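Bilirubin-inducible fluorescent protein UnaG (Anguilla japonica, PDB 4I3B) binds unconjugated bilirubin with high affinity inside its beta-barrel and, with the pigment bound, emits green fluorescence when excited. Local coordinates at residues H15-Y20 with V128-R132; F69-F75 with K87-L92. One frame throughout, in Å; residues are numbered along the deposited sequence.

Interaction 1 of 2, residues H15-Y20 with V128-R132; sequences HNFGEY and VVAVR. With BLR (3-[5-[(Z)-(4-ethenyl-3-methyl-5-oxidanylidene-pyrrol-2-ylidene)methyl]-2-[[5-[(Z)-(3-ethenyl-4-methyl-5-oxidanylidene-pyrrol-2-ylidene)methyl]-3-(3-hydroxy-3-oxopropyl)-4-methyl-1H-pyrrol-2-yl]methyl]-4-methyl-1H-pyrrol-3-yl]propanoic acid), chain G.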
ATOM      1  N   HIS A  15      -0.109   1.209 -12.940  1.00  9.71           N
ATOM      2  CA  HIS A  15       0.916   1.511 -13.935  1.00  9.60           C
ATOM      3  C   HIS A  15       2.285   1.468 -13.291  1.00  8.82           C
ATOM      4  O   HIS A  15       2.522   2.083 -12.239  1.00  8.92           O
ATOM      5  CB  HIS A  15       0.690   2.888 -14.568  1.00 11.42           C
ATOM      6  CG  HIS A  15       1.698   3.227 -15.616  1.00 11.94           C
ATOM      7  ND1 HIS A  15       1.813   2.508 -16.782  1.00 14.25           N
ATOM      8  CD2 HIS A  15       2.690   4.153 -15.651  1.00 11.76           C
ATOM      9  CE1 HIS A  15       2.790   3.002 -17.515  1.00 13.53           C
ATOM     10  NE2 HIS A  15       3.341   4.004 -16.853  1.00 15.33           N
ATOM     11  N   ASN A  16       3.183   0.758 -13.968  1.00  9.12           N
ATOM     12  CA  ASN A  16       4.576   0.634 -13.621  1.00  9.49           C
ATOM     13  C   ASN A  16       4.809  -0.111 -12.296  1.00  8.73           C
ATOM     14  O   ASN A  16       5.869   0.018 -11.680  1.00  9.40           O
ATOM     15  CB  ASN A  16       5.288   2.002 -13.590  1.00  9.73           C
ATOM     16  CG  ASN A  16       6.767   1.900 -14.006  1.00 10.61           C
ATOM     17  OD1 ASN A  16       7.122   1.243 -14.986  1.00 12.30           O
ATOM     18  ND2 ASN A  16       7.628   2.541 -13.236  1.00 12.28           N
ATOM     19  N   PHE A  17       3.839  -0.915 -11.875  1.00  8.65           N
ATOM     20  CA  PHE A  17       3.890  -1.515 -10.547  1.00  8.13           C
ATOM     21  C   PHE A  17       4.958  -2.614 -10.451  1.00  8.88           C
ATOM     22  O   PHE A  17       5.727  -2.658  -9.491  1.00  9.78           O
ATOM     23  CB  PHE A  17       2.505  -2.018 -10.140  1.00  8.36           C
ATOM     24  CG  PHE A  17       2.427  -2.530  -8.707  1.00  9.59           C
ATOM     25  CD1 PHE A  17       2.961  -1.822  -7.639  1.00 11.87           C
ATOM     26  CD2 PHE A  17       1.797  -3.743  -8.446  1.00  9.62           C
ATOM     27  CE1 PHE A  17       2.857  -2.313  -6.356  1.00 11.88           C
ATOM     28  CE2 PHE A  17       1.687  -4.216  -7.151  1.00 10.83           C
ATOM     29  CZ  PHE A  17       2.241  -3.510  -6.116  1.00 11.16           C
ATOM     30  N   GLY A  18       5.040  -3.479 -11.460  1.00  8.85           N
ATOM     31  CA  GLY A  18       6.085  -4.477 -11.445  1.00  9.73           C
ATOM     32  C   GLY A  18       7.467  -3.886 -11.395  1.00  9.92           C
ATOM     33  O   GLY A  18       8.349  -4.433 -10.734  1.00 10.63           O
ATOM     34  N   GLU A  19       7.666  -2.787 -12.117  1.00  9.37           N
ATOM     35  CA  GLU A  19       8.965  -2.098 -12.112  1.00 10.49           C
ATOM     36  C   GLU A  19       9.284  -1.540 -10.717  1.00  9.10           C
ATOM     37  O   GLU A  19      10.417  -1.650 -10.226  1.00 10.38           O
ATOM     38  CB  GLU A  19       8.957  -0.985 -13.162  1.00 11.16           C
ATOM     39  CG  GLU A  19       8.917  -1.512 -14.594  1.00 14.69           C
ATOM     40  CD  GLU A  19       7.520  -1.857 -15.177  1.00 18.13           C
ATOM     41  OE1 GLU A  19       6.486  -1.908 -14.476  1.00 16.18           O
ATOM     42  OE2 GLU A  19       7.457  -2.058 -16.415  1.00 22.50           O
ATOM     43  N   TYR A  20       8.270  -1.006 -10.030  1.00  9.01           N
ATOM     44  CA  TYR A  20       8.425  -0.558  -8.649  1.00  8.88           C
ATOM     45  C   TYR A  20       8.799  -1.740  -7.762  1.00  8.38           C
ATOM     46  O   TYR A  20       9.712  -1.651  -6.928  1.00  8.39           O
ATOM     47  CB  TYR A  20       7.135   0.119  -8.158  1.00  9.82           C
ATOM     48  CG  TYR A  20       7.186   0.355  -6.676  1.00  9.21           C
ATOM     49  CD1 TYR A  20       7.830   1.462  -6.157  1.00 10.48           C
ATOM     50  CD2 TYR A  20       6.637  -0.563  -5.775  1.00 10.18           C
ATOM     51  CE1 TYR A  20       7.907   1.651  -4.794  1.00  9.04           C
ATOM     52  CE2 TYR A  20       6.720  -0.378  -4.413  1.00 11.60           C
ATOM     53  CZ  TYR A  20       7.342   0.715  -3.923  1.00 10.31           C
ATOM     54  OH  TYR A  20       7.416   0.870  -2.554  1.00 12.06           O
ATOM     55  N   VAL A 128      12.164   5.437  -9.501  1.00 12.36           N
ATOM     56  CA  VAL A 128      11.114   4.607 -10.046  1.00 10.85           C
ATOM     57  C   VAL A 128       9.817   4.941  -9.350  1.00 10.70           C
ATOM     58  O   VAL A 128       9.710   4.858  -8.123  1.00 11.69           O
ATOM     59  CB  VAL A 128      11.433   3.124  -9.811  1.00 11.14           C
ATOM     60  CG1 VAL A 128      10.328   2.235 -10.378  1.00 11.40           C
ATOM     61  CG2 VAL A 128      12.771   2.780 -10.440  1.00 15.96           C
ATOM     62  N   VAL A 129       8.833   5.332 -10.131  1.00  8.78           N
ATOM     63  CA  VAL A 129       7.520   5.713  -9.627  1.00  8.02           C
ATOM     64  C   VAL A 129       6.429   4.859 -10.254  1.00  8.65           C
ATOM     65  O   VAL A 129       6.478   4.576 -11.467  1.00 10.62           O
ATOM     66  CB  VAL A 129       7.246   7.208  -9.906  1.00  9.72           C
ATOM     67  CG1 VAL A 129       6.008   7.683  -9.145  1.00 11.36           C
ATOM     68  CG2 VAL A 129       8.465   8.071  -9.545  1.00 11.47           C
ATOM     69  N   ALA A 130       5.458   4.453  -9.438  1.00  8.28           N
ATOM     70  CA  ALA A 130       4.299   3.693  -9.919  1.00  8.11           C
ATOM     71  C   ALA A 130       3.037   4.323  -9.339  1.00  8.09           C
ATOM     72  O   ALA A 130       3.117   5.128  -8.392  1.00  8.92           O
ATOM     73  CB  ALA A 130       4.397   2.223  -9.553  1.00  9.09           C
ATOM     74  N   VAL A 131       1.899   3.944  -9.894  1.00  8.31           N
ATOM     75  CA  VAL A 131       0.632   4.413  -9.407  0.58  8.46           C
ATOM     76  C   VAL A 131      -0.397   3.304  -9.513  1.00  8.98           C
ATOM     77  O   VAL A 131      -0.404   2.524 -10.478  1.00 10.48           O
ATOM     78  CB  VAL A 131       0.143   5.656 -10.169  0.58  9.98           C
ATOM     79  CG1 VAL A 131       0.925   6.875  -9.738  0.58 18.68           C
ATOM     80  CG2 VAL A 131       0.175   5.420 -11.715  0.58  8.66           C
ATOM     81  N   ARG A 132      -1.245   3.221  -8.492  1.00  8.02           N
ATOM     82  CA  ARG A 132      -2.415   2.374  -8.544  1.00  9.01           C
ATOM     83  C   ARG A 132      -3.607   3.178  -8.074  1.00  9.11           C
ATOM     84  O   ARG A 132      -3.464   4.104  -7.281  1.00 10.71           O
ATOM     85  CB  ARG A 132      -2.243   1.120  -7.695  1.00  9.89           C
ATOM     86  CG  ARG A 132      -0.879   0.459  -7.880  1.00  9.93           C
ATOM     87  CD  ARG A 132      -0.790  -0.740  -6.967  1.00 14.68           C
ATOM     88  NE  ARG A 132      -1.255  -1.957  -7.613  1.00 12.44           N
ATOM     89  CZ  ARG A 132      -1.421  -3.132  -6.977  1.00 11.69           C
ATOM     90  NH1 ARG A 132      -1.285  -3.271  -5.649  1.00 12.37           N
ATOM     91  NH2 ARG A 132      -1.743  -4.197  -7.683  1.00 12.60           N
TER
HETATM   92  CHA BLR G 201      -1.441  -3.742  -1.540  1.00  9.07           C
HETATM   93  NA  BLR G 201      -1.779  -2.143   0.390  1.00  9.01           N
HETATM   94  C1A BLR G 201      -1.347  -3.343  -0.078  1.00  8.94           C
HETATM   95  C2A BLR G 201      -0.728  -4.033   0.952  1.00  8.73           C
HETATM   96  C3A BLR G 201      -0.781  -3.201   2.071  1.00  8.64           C
HETATM   97  C4A BLR G 201      -1.443  -2.039   1.698  1.00  9.52           C
HETATM   98  CMA BLR G 201      -0.247  -3.506   3.438  1.00 10.59           C
HETATM   99  CAA BLR G 201      -0.140  -5.407   0.866  1.00 10.02           C
HETATM  100  CBA BLR G 201       1.334  -5.400   0.772  1.00 10.91           C
HETATM  101  CGA BLR G 201       1.933  -6.760   0.723  1.00 11.26           C
HETATM  102  O1A BLR G 201       1.277  -7.750   0.288  1.00 11.02           O
HETATM  103  O2A BLR G 201       3.127  -6.873   1.181  1.00 12.11           O
HETATM  104  CHB BLR G 201      -1.721  -0.914   2.606  1.00  9.98           C
HETATM  105  NB  BLR G 201      -3.449   0.281   1.334  1.00 10.08           N
HETATM  106  C1B BLR G 201      -2.618   0.114   2.464  1.00 10.26           C
HETATM  107  C2B BLR G 201      -2.857   1.179   3.353  1.00  8.31           C
HETATM  108  C3B BLR G 201      -3.766   1.967   2.904  1.00  9.89           C
HETATM  109  C4B BLR G 201      -4.271   1.542   1.534  1.00 10.56           C
HETATM  110  CMB BLR G 201      -2.124   1.316   4.673  1.00 10.51           C
HETATM  111  OB  BLR G 201      -5.071   1.960   0.772  1.00 10.48           O
HETATM  112  CAB BLR G 201      -4.314   3.184   3.552  1.00 11.29           C
HETATM  113  CBB BLR G 201      -5.277   3.985   3.004  1.00 11.78           C
HETATM  114  NC  BLR G 201       1.295  -7.676  -3.759  1.00 11.07           N
HETATM  115  C1C BLR G 201       1.497  -9.147  -4.158  1.00 12.05           C
HETATM  116  C2C BLR G 201       2.985  -9.231  -4.161  1.00 11.26           C
HETATM  117  C3C BLR G 201       3.532  -8.112  -3.832  1.00  9.08           C
HETATM  118  C4C BLR G 201       2.608  -7.119  -3.560  1.00 10.58           C
HETATM  119  CMC BLR G 201       3.648 -10.530  -4.474  1.00 12.81           C
HETATM  120  OC  BLR G 201       0.632  -9.935  -4.421  1.00 14.02           O
HETATM  121  CAC BLR G 201       4.976  -7.855  -3.687  1.00 10.60           C
HETATM  122  CBC BLR G 201       5.909  -8.395  -4.509  1.00 11.63           C
HETATM  123  CHD BLR G 201       2.819  -5.834  -3.182  1.00  9.10           C
HETATM  124  ND  BLR G 201       0.496  -5.030  -2.468  1.00  9.01           N
HETATM  125  C1D BLR G 201       1.807  -4.868  -2.725  1.00  9.53           C
HETATM  126  C2D BLR G 201       2.125  -3.453  -2.445  1.00  7.22           C
HETATM  127  C3D BLR G 201       0.976  -2.826  -2.037  1.00  8.66           C
HETATM  128  C4D BLR G 201      -0.112  -3.819  -2.006  1.00  8.40           C
HETATM  129  CMD BLR G 201       3.490  -2.879  -2.631  1.00  9.62           C
HETATM  130  CAD BLR G 201       0.875  -1.382  -1.626  1.00  8.55           C
HETATM  131  CBD BLR G 201       0.306  -0.547  -2.757  1.00  9.06           C
HETATM  132  CGD BLR G 201      -1.177  -0.614  -2.773  1.00  9.44           C
HETATM  133  O1D BLR G 201      -1.752  -1.033  -3.794  1.00  9.49           O
HETATM  134  O2D BLR G 201      -1.862  -0.220  -1.800  1.00  9.44           O
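Phe17 and Arg132 lie flat on each other. The guanidinium plane is turned 17° from the ring, and Arg132 CZ sits 3.3 Å from Phe17 CE2 over one ring face. This is a stacked cation-pi pair. Arg132 CD lies over the same face in a CH-pi contact, and the bend at chi3 (91°) turns the guanidinium to lie on the ring, with CZ displaced toward CE2 and CD2, still over the face. At its own edge, Arg132 NH1 donates to propionate oxygen O1D of bilirubin, 2.9 Å away. Arg132 NH2 bonds to Thr37 OG1, so both ends of the guanidinium are tied. The Phe17 ring itself turns an edge to the pigment.

Nearer the surface, Asn16 ND2 bonds to Val129 O at 2.9 Å, from above the carbonyl plane. Ala130 CB fits against Tyr20 CB at 3.7 Å and close to the carbonyl oxygens of His15 and Asn16. His15 and Val131 form an antiparallel hydrogen-bonded pair. Strand 7-15 thus ends beside strand 128-135, and helix 17-23 starts at once. The arrangement is that of the fatty-acid binding protein barrel, where the first strand leads into the helical lid and an arginine inside binds a ligand carboxylate.

Interaction 2 of 2, residues F69-F75 with K87-L92; sequences FKLGEEF and KSVVNL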
ATOM      1  N   PHE A  69      -1.684  -0.238  12.558  1.00 12.30           N
ATOM      2  CA  PHE A  69      -0.774   0.792  13.028  1.00 12.12           C
ATOM      3  C   PHE A  69      -1.488   1.965  13.671  1.00 12.86           C
ATOM      4  O   PHE A  69      -2.691   2.178  13.470  1.00 14.45           O
ATOM      5  CB  PHE A  69       0.095   1.309  11.868  1.00 10.54           C
ATOM      6  CG  PHE A  69      -0.711   1.797  10.683  1.00 10.47           C
ATOM      7  CD1 PHE A  69      -1.186   3.111  10.645  1.00 12.31           C
ATOM      8  CD2 PHE A  69      -0.982   0.955   9.610  1.00 12.10           C
ATOM      9  CE1 PHE A  69      -1.931   3.581   9.540  1.00 11.80           C
ATOM     10  CE2 PHE A  69      -1.723   1.416   8.525  1.00 10.93           C
ATOM     11  CZ  PHE A  69      -2.197   2.726   8.497  1.00 12.45           C
ATOM     12  N   LYS A  70      -0.716   2.716  14.440  0.63 12.56           N
ATOM     13  CA  LYS A  70      -1.127   3.988  14.984  0.63 13.73           C
ATOM     14  C   LYS A  70      -0.337   5.084  14.261  0.63 12.92           C
ATOM     15  O   LYS A  70       0.876   4.971  14.089  0.63 11.54           O
ATOM     16  CB  LYS A  70      -0.848   3.989  16.491  0.63 16.47           C
ATOM     17  CG  LYS A  70      -1.115   5.313  17.183  0.63 17.14           C
ATOM     18  CD  LYS A  70      -1.096   5.154  18.696  0.63 22.95           C
ATOM     19  CE  LYS A  70      -0.882   6.490  19.385  0.63 24.85           C
ATOM     20  NZ  LYS A  70      -1.974   7.472  19.113  0.63 27.13           N
ATOM     21  N   LEU A  71      -1.004   6.151  13.835  1.00 13.54           N
ATOM     22  CA  LEU A  71      -0.306   7.229  13.144  0.80 14.78           C
ATOM     23  C   LEU A  71       0.877   7.694  13.967  1.00 13.12           C
ATOM     24  O   LEU A  71       0.759   7.919  15.183  1.00 16.98           O
ATOM     25  CB  LEU A  71      -1.233   8.419  12.886  0.80 17.50           C
ATOM     26  CG  LEU A  71      -2.421   8.115  11.974  0.80 18.53           C
ATOM     27  CD1 LEU A  71      -3.334   9.324  11.850  0.80 22.04           C
ATOM     28  CD2 LEU A  71      -1.933   7.686  10.608  0.80 18.20           C
ATOM     29  N   GLY A  72       2.014   7.859  13.312  1.00 13.34           N
ATOM     30  CA  GLY A  72       3.204   8.367  13.949  1.00 14.67           C
ATOM     31  C   GLY A  72       4.040   7.339  14.681  1.00 13.55           C
ATOM     32  O   GLY A  72       5.112   7.669  15.163  1.00 16.05           O
ATOM     33  N   GLU A  73       3.547   6.112  14.803  0.63 11.78           N
ATOM     34  CA  GLU A  73       4.238   5.078  15.562  0.63 11.86           C
ATOM     35  C   GLU A  73       4.854   4.046  14.628  0.63 12.64           C
ATOM     36  O   GLU A  73       4.153   3.377  13.875  0.63 11.40           O
ATOM     37  CB  GLU A  73       3.283   4.390  16.552  0.63 12.28           C
ATOM     38  CG  GLU A  73       3.939   3.285  17.416  0.63 12.88           C
ATOM     39  CD  GLU A  73       2.938   2.477  18.229  0.63 20.13           C
ATOM     40  OE1 GLU A  73       3.000   2.550  19.477  0.63 25.81           O
ATOM     41  OE2 GLU A  73       2.117   1.743  17.628  0.63 19.55           O
ATOM     42  N   GLU A  74       6.169   3.914  14.673  1.00 12.64           N
ATOM     43  CA  GLU A  74       6.858   2.938  13.850  1.00 12.92           C
ATOM     44  C   GLU A  74       6.444   1.514  14.220  1.00 11.85           C
ATOM     45  O   GLU A  74       6.224   1.179  15.394  1.00 13.10           O
ATOM     46  CB  GLU A  74       8.365   3.135  14.026  1.00 14.51           C
ATOM     47  CG  GLU A  74       9.199   2.253  13.130  1.00 17.35           C
ATOM     48  CD  GLU A  74      10.689   2.535  13.304  1.00 21.88           C
ATOM     49  OE1 GLU A  74      11.211   3.423  12.591  1.00 23.48           O
ATOM     50  OE2 GLU A  74      11.332   1.885  14.149  1.00 26.69           O
ATOM     51  N   PHE A  75       6.361   0.655  13.208  1.00 11.35           N
ATOM     52  CA  PHE A  75       6.002  -0.738  13.435  1.00 12.12           C
ATOM     53  C   PHE A  75       6.757  -1.659  12.488  1.00 10.85           C
ATOM     54  O   PHE A  75       7.246  -1.233  11.443  1.00 11.81           O
ATOM     55  CB  PHE A  75       4.487  -0.957  13.311  1.00 12.15           C
ATOM     56  CG  PHE A  75       3.903  -0.630  11.951  1.00 11.79           C
ATOM     57  CD1 PHE A  75       3.665   0.699  11.577  1.00 11.62           C
ATOM     58  CD2 PHE A  75       3.581  -1.647  11.041  1.00 11.94           C
ATOM     59  CE1 PHE A  75       3.102   1.004  10.342  1.00 11.90           C
ATOM     60  CE2 PHE A  75       3.033  -1.337   9.797  1.00 13.16           C
ATOM     61  CZ  PHE A  75       2.792  -0.010   9.448  1.00 12.21           C
ATOM     62  N   LYS A  87      10.883  -1.439   8.670  1.00 10.32           N
ATOM     63  CA  LYS A  87      10.280  -0.617   9.699  1.00 10.47           C
ATOM     64  C   LYS A  87       9.421   0.385   8.967  1.00  9.99           C
ATOM     65  O   LYS A  87       9.898   1.063   8.063  1.00 10.73           O
ATOM     66  CB  LYS A  87      11.357   0.117  10.497  1.00 12.60           C
ATOM     67  CG  LYS A  87      12.319  -0.816  11.216  1.00 15.54           C
ATOM     68  CD  LYS A  87      11.641  -1.540  12.365  1.00 20.99           C
ATOM     69  CE  LYS A  87      12.651  -2.170  13.301  1.00 26.28           C
ATOM     70  NZ  LYS A  87      11.994  -2.678  14.526  1.00 28.52           N
ATOM     71  N   SER A  88       8.165   0.476   9.364  1.00  9.68           N
ATOM     72  CA  SER A  88       7.175   1.294   8.656  1.00  9.85           C
ATOM     73  C   SER A  88       6.574   2.359   9.575  1.00 10.45           C
ATOM     74  O   SER A  88       6.481   2.161  10.788  1.00 10.27           O
ATOM     75  CB  SER A  88       6.065   0.401   8.140  1.00 10.54           C
ATOM     76  OG  SER A  88       6.651  -0.512   7.230  1.00 10.48           O
ATOM     77  N   VAL A  89       6.138   3.465   8.994  1.00  9.94           N
ATOM     78  CA  VAL A  89       5.455   4.483   9.773  1.00 10.08           C
ATOM     79  C   VAL A  89       4.498   5.219   8.851  1.00 10.24           C
ATOM     80  O   VAL A  89       4.789   5.416   7.659  1.00 10.64           O
ATOM     81  CB  VAL A  89       6.446   5.454  10.467  1.00 11.12           C
ATOM     82  CG1 VAL A  89       7.188   6.328   9.449  1.00 13.25           C
ATOM     83  CG2 VAL A  89       5.725   6.277  11.541  1.00 11.79           C
ATOM     84  N   VAL A  90       3.351   5.597   9.396  1.00 10.02           N
ATOM     85  CA  VAL A  90       2.323   6.260   8.627  1.00  9.31           C
ATOM     86  C   VAL A  90       1.957   7.580   9.297  1.00  9.81           C
ATOM     87  O   VAL A  90       1.797   7.620  10.507  1.00 10.90           O
ATOM     88  CB  VAL A  90       1.071   5.375   8.510  1.00 10.51           C
ATOM     89  CG1 VAL A  90       0.111   5.961   7.460  1.00 13.39           C
ATOM     90  CG2 VAL A  90       1.474   3.926   8.130  1.00 11.72           C
ATOM     91  N   ASN A  91       1.817   8.641   8.513  1.00  9.54           N
ATOM     92  CA  ASN A  91       1.430   9.946   9.037  1.00 10.43           C
ATOM     93  C   ASN A  91       0.580  10.671   8.013  1.00 11.95           C
ATOM     94  O   ASN A  91       0.669  10.423   6.810  1.00 12.71           O
ATOM     95  CB  ASN A  91       2.640  10.844   9.256  1.00 11.66           C
ATOM     96  CG  ASN A  91       3.573  10.344  10.301  1.00 12.69           C
ATOM     97  OD1 ASN A  91       3.398  10.606  11.481  1.00 16.54           O
ATOM     98  ND2 ASN A  91       4.629   9.655   9.868  1.00 13.74           N
ATOM     99  N   LEU A  92      -0.208  11.621   8.482  1.00 15.09           N
ATOM    100  CA  LEU A  92      -0.918  12.530   7.600  1.00 13.67           C
ATOM    101  C   LEU A  92      -0.057  13.746   7.200  1.00 15.07           C
ATOM    102  O   LEU A  92       0.708  14.267   8.010  1.00 15.40           O
ATOM    103  CB  LEU A  92      -2.182  13.026   8.305  1.00 16.13           C
ATOM    104  CG  LEU A  92      -3.230  11.944   8.545  1.00 20.36           C
ATOM    105  CD1 LEU A  92      -4.159  12.289   9.693  1.00 23.23           C
ATOM    106  CD2 LEU A  92      -4.005  11.767   7.276  1.00 23.02           C
TER
HETATM  107  O   HOH W   1       2.545   4.317  11.887  0.92 10.38           O
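One water is held by three backbone groups. It donates to Lys70 O at 2.8 Å and to Glu73 O at 2.7 Å, and it accepts from Val90 N. It therefore ties both ends of the type II turn Lys70-Glu73 to strand 86-93. Beside it, Gly72 N donates to Val90 O at 2.8 Å, nearly straight at 163°. Gly72 has backbone angles at which a side chain would jam against the preceding carbonyl oxygen, and its CA lies 3.3 Å from Asn91 OD1. Further along, Phe75 and Ser88 form an antiparallel hydrogen-bonded pair with two backbone bonds.

The side chains meet on the inner side through two phenylalanines. Val90 CG2 stands over the centre of one Phe69 face, 3.7 Å from the ring centroid and 10° off its normal. Phe75 uses its face for Ser88 CB, 3.5 Å from Phe75 CZ, and its edge for Val90 CG2. Phe75 CG sits between the backbone N and the carbonyl carbon (chi1 61°), which brings the ring over Ser88. Phe69 also touches bilirubin, and an alanine here would probably leave Val90 CG2 without its ring face and open a gap beside the pigment.

The extended Glu74 crosses the aliphatic part of Lys87, with Glu74 CD 3.8 Å from Lys87 CB. Their charged ends do not touch; Lys87 NZ instead forms a salt bridge with Asp76, and Ser88 OG bonds to Glu77.

Strands 64-70 and 86-93 are not paired directly here, consistent with the gap between neighbouring strands known in fatty-acid binding protein barrels. The chemistry is therefore divided. Backbone bonds and a water join the turn to the strand, while Val90 packs on one face of Phe69, which also lines the pigment pocket.

Overall arrangement
The two contacts lie on opposite sides of the chain's centre. Their centres are 23 Å apart, their nearest atoms about 10 Å, and they do not touch. Both reach the same antiparallel sheet. Interaction 1 joins neighbouring strands 7-15 and 128-135 in the middle of the strand order and adds the start of helix 17-23. Interaction 2 joins the end of strand 64-70, the turn after it and the start of strand 75-77 to strand 86-93, next to 75-77 in the order. Along the chain, 69-75 and 87-92 both fall between 15-20 and 128-132. Interaction 1 supplies Phe17 and Arg132 to the bilirubin pocket inside the barrel, interaction 2 Phe69.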